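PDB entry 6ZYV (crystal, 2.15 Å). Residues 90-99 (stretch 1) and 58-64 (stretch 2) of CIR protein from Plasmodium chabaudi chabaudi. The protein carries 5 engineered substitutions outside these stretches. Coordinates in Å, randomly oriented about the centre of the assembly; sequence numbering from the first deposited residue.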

# COMPACT_ATOMS: atom_id res chain seq x y z
N TYR A 90 -3.10 3.26 -1.77
CA TYR A 90 -2.10 2.22 -1.48
C TYR A 90 -1.11 2.69 -0.44
O TYR A 90 -0.80 1.93 0.47
CB TYR A 90 -1.31 1.80 -2.72
CG TYR A 90 -2.11 1.07 -3.76
CD1 TYR A 90 -2.93 0.02 -3.42
CD2 TYR A 90 -1.96 1.37 -5.11
CE1 TYR A 90 -3.65 -0.67 -4.38
CE2 TYR A 90 -2.68 0.70 -6.08
CZ TYR A 90 -3.53 -0.32 -5.71
OH TYR A 90 -4.15 -0.97 -6.73
N ALA A 91 -0.61 3.92 -0.57
CA ALA A 91 0.38 4.51 0.32
C ALA A 91 -0.20 4.72 1.71
O ALA A 91 0.46 4.43 2.70
CB ALA A 91 0.88 5.84 -0.25
N ILE A 92 -1.45 5.19 1.79
CA ILE A 92 -2.12 5.42 3.07
C ILE A 92 -2.53 4.11 3.75
O ILE A 92 -2.53 4.03 4.97
CB ILE A 92 -3.27 6.44 2.89
CG1 ILE A 92 -2.65 7.83 2.60
CG2 ILE A 92 -4.22 6.50 4.11
CD1 ILE A 92 -3.60 8.86 2.08
N LEU A 93 -2.76 3.05 2.97
CA LEU A 93 -3.02 1.71 3.50
C LEU A 93 -1.72 1.20 4.14
O LEU A 93 -1.76 0.68 5.25
CB LEU A 93 -3.48 0.75 2.38
CG LEU A 93 -3.69 -0.70 2.80
CD1 LEU A 93 -4.81 -0.80 3.88
CD2 LEU A 93 -4.00 -1.60 1.56
N TRP A 94 -0.57 1.40 3.47
CA TRP A 94 0.73 1.00 4.01
C TRP A 94 1.02 1.79 5.28
O TRP A 94 1.47 1.22 6.27
CB TRP A 94 1.85 1.22 2.97
CG TRP A 94 3.23 0.99 3.51
CD1 TRP A 94 3.85 -0.21 3.72
CD2 TRP A 94 4.15 2.01 4.00
NE1 TRP A 94 5.11 -0.00 4.24
CE2 TRP A 94 5.31 1.35 4.42
CE3 TRP A 94 4.11 3.41 4.06
CZ2 TRP A 94 6.43 2.06 4.92
CZ3 TRP A 94 5.20 4.10 4.58
CH2 TRP A 94 6.34 3.43 5.01
N LEU A 95 0.74 3.11 5.25
CA LEU A 95 0.96 3.98 6.39
C LEU A 95 0.13 3.52 7.60
O LEU A 95 0.65 3.50 8.71
CB LEU A 95 0.68 5.44 6.00
CG LEU A 95 0.99 6.48 7.08
CD1 LEU A 95 2.44 6.39 7.54
CD2 LEU A 95 0.63 7.89 6.60
N SER A 96 -1.13 3.10 7.37
CA SER A 96 -2.01 2.58 8.43
C SER A 96 -1.43 1.33 9.03
O SER A 96 -1.45 1.17 10.25
CB SER A 96 -3.40 2.28 7.87
OG SER A 96 -3.91 3.46 7.30
N TYR A 97 -0.89 0.44 8.20
CA TYR A 97 -0.24 -0.79 8.63
C TYR A 97 0.96 -0.44 9.54
O TYR A 97 1.10 -1.02 10.60
CB TYR A 97 0.14 -1.67 7.42
CG TYR A 97 1.37 -2.52 7.63
CD1 TYR A 97 1.31 -3.68 8.38
CD2 TYR A 97 2.61 -2.12 7.13
CE1 TYR A 97 2.45 -4.44 8.62
CE2 TYR A 97 3.76 -2.85 7.39
CZ TYR A 97 3.68 -4.02 8.13
OH TYR A 97 4.82 -4.76 8.38
N ILE A 98 1.83 0.49 9.11
CA ILE A 98 3.01 0.90 9.88
C ILE A 98 2.62 1.49 11.23
O ILE A 98 3.17 1.08 12.26
CB ILE A 98 3.87 1.92 9.06
CG1 ILE A 98 4.46 1.24 7.82
CG2 ILE A 98 4.97 2.60 9.93
CD1 ILE A 98 5.40 0.12 8.12
N LEU A 99 1.67 2.42 11.24
CA LEU A 99 1.22 3.02 12.48
C LEU A 99 0.58 1.99 13.40
O LEU A 99 0.81 2.03 14.60
CB LEU A 99 0.31 4.24 12.22
CG LEU A 99 0.97 5.43 11.48
CD1 LEU A 99 0.03 6.61 11.45
CD2 LEU A 99 2.29 5.87 12.15
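Stretch 2 (58-64) KISAGFI

Residues 58-64 form a helical segment packed nearly antiparallel on the helix of residues 90-99; both helices extend beyond the segments at either end. The N-to-C directions make an angle of 159°, and the axes approach to 10.7 Å. The register pairs Ala91 with Phe63 (CA to CA 6.7 Å) and Ile98 with Ile59 (CA to CA 8.0 Å), so the start of stretch 1 meets the end of stretch 2. No hydrogen bond crosses between the two; the contact, 358 Å² summed over both sides, is made largely by apolar side chains. Tyr90 is out of reach. Ala91 points toward stretch 2 and meets the Phe63 ring with both its side chain and its backbone: Phe63 CE1 lies 3.6 Å from Ala91 CB and 3.4 Å from Ala91 O, which sits at the ring edge and already accepts the helical hydrogen bond from Leu95 N (2.9 Å). Ile92 flanks the same ring, its CG1 4.0 Å from Phe63 CZ. Leu93 makes no contact. Trp94, chi1 t, reaches across with its six-membered ring: CZ3 lies 3.8 Å from Phe63 CA and 4.0 Å from Phe63 CB, while CH2 is 4.2 Å from Gly62 C, where the glycine has no side chain. Leu95 touches two residues a helical turn apart, with CD1 3.7 Å from Ile59 CG2 and CD2 over one face of the Phe63 ring, 4.3 Å from its centroid in a CH-pi contact. Phe63, chi1 t, is thus a knob in the hole formed by Ala91, Ile92, Trp94 and Leu95. Ser96 and Tyr97 are out of reach; Ser96 OG instead donates to Ile92 O (2.8 Å) within its own helix. Ile98 points toward stretch 2, its CG2 3.7 Å from Ile59 CD1; Leu99 starts sideways, but its end comes nearer, with Leu99 CD2 4.8 Å from Ile59 CD1.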

# COMPACT_ATOMS: atom_id res chain seq x y z
N LYS A 58 11.88 8.60 9.53
CA LYS A 58 12.08 7.49 8.59
C LYS A 58 10.77 7.07 7.92
O LYS A 58 10.77 6.80 6.72
CB LYS A 58 12.72 6.29 9.32
CG LYS A 58 14.13 6.57 9.84
CD LYS A 58 14.64 5.42 10.71
CE LYS A 58 15.91 5.79 11.44
NZ LYS A 58 15.93 5.29 12.84
N ILE A 59 9.67 7.02 8.70
CA ILE A 59 8.34 6.66 8.18
C ILE A 59 7.88 7.73 7.21
O ILE A 59 7.39 7.41 6.13
CB ILE A 59 7.31 6.45 9.32
CG1 ILE A 59 7.67 5.22 10.16
CG2 ILE A 59 5.90 6.29 8.75
CD1 ILE A 59 6.98 5.20 11.54
N SER A 60 8.07 9.00 7.58
CA SER A 60 7.69 10.13 6.75
C SER A 60 8.44 10.10 5.41
O SER A 60 7.82 10.22 4.36
CB SER A 60 7.97 11.43 7.50
OG SER A 60 7.78 12.58 6.68
N ALA A 61 9.78 9.88 5.46
CA ALA A 61 10.61 9.82 4.26
C ALA A 61 10.26 8.60 3.40
O ALA A 61 10.26 8.71 2.18
CB ALA A 61 12.07 9.80 4.66
N GLY A 62 9.96 7.48 4.05
CA GLY A 62 9.56 6.24 3.37
C GLY A 62 8.23 6.35 2.67
O GLY A 62 8.04 5.80 1.58
N PHE A 63 7.30 7.09 3.27
CA PHE A 63 5.98 7.34 2.71
C PHE A 63 6.09 8.23 1.46
O PHE A 63 5.42 7.96 0.47
CB PHE A 63 5.07 7.98 3.77
CG PHE A 63 3.70 8.35 3.26
CD1 PHE A 63 2.69 7.40 3.18
CD2 PHE A 63 3.42 9.65 2.85
CE1 PHE A 63 1.43 7.74 2.70
CE2 PHE A 63 2.17 9.98 2.37
CZ PHE A 63 1.18 9.02 2.30
N ILE A 64 6.91 9.28 1.52
CA ILE A 64 7.13 10.19 0.40
C ILE A 64 7.85 9.45 -0.73
O ILE A 64 7.44 9.56 -1.89
CB ILE A 64 7.87 11.45 0.85
CG1 ILE A 64 6.98 12.25 1.80
CG2 ILE A 64 8.33 12.30 -0.34
CD1 ILE A 64 7.75 13.27 2.58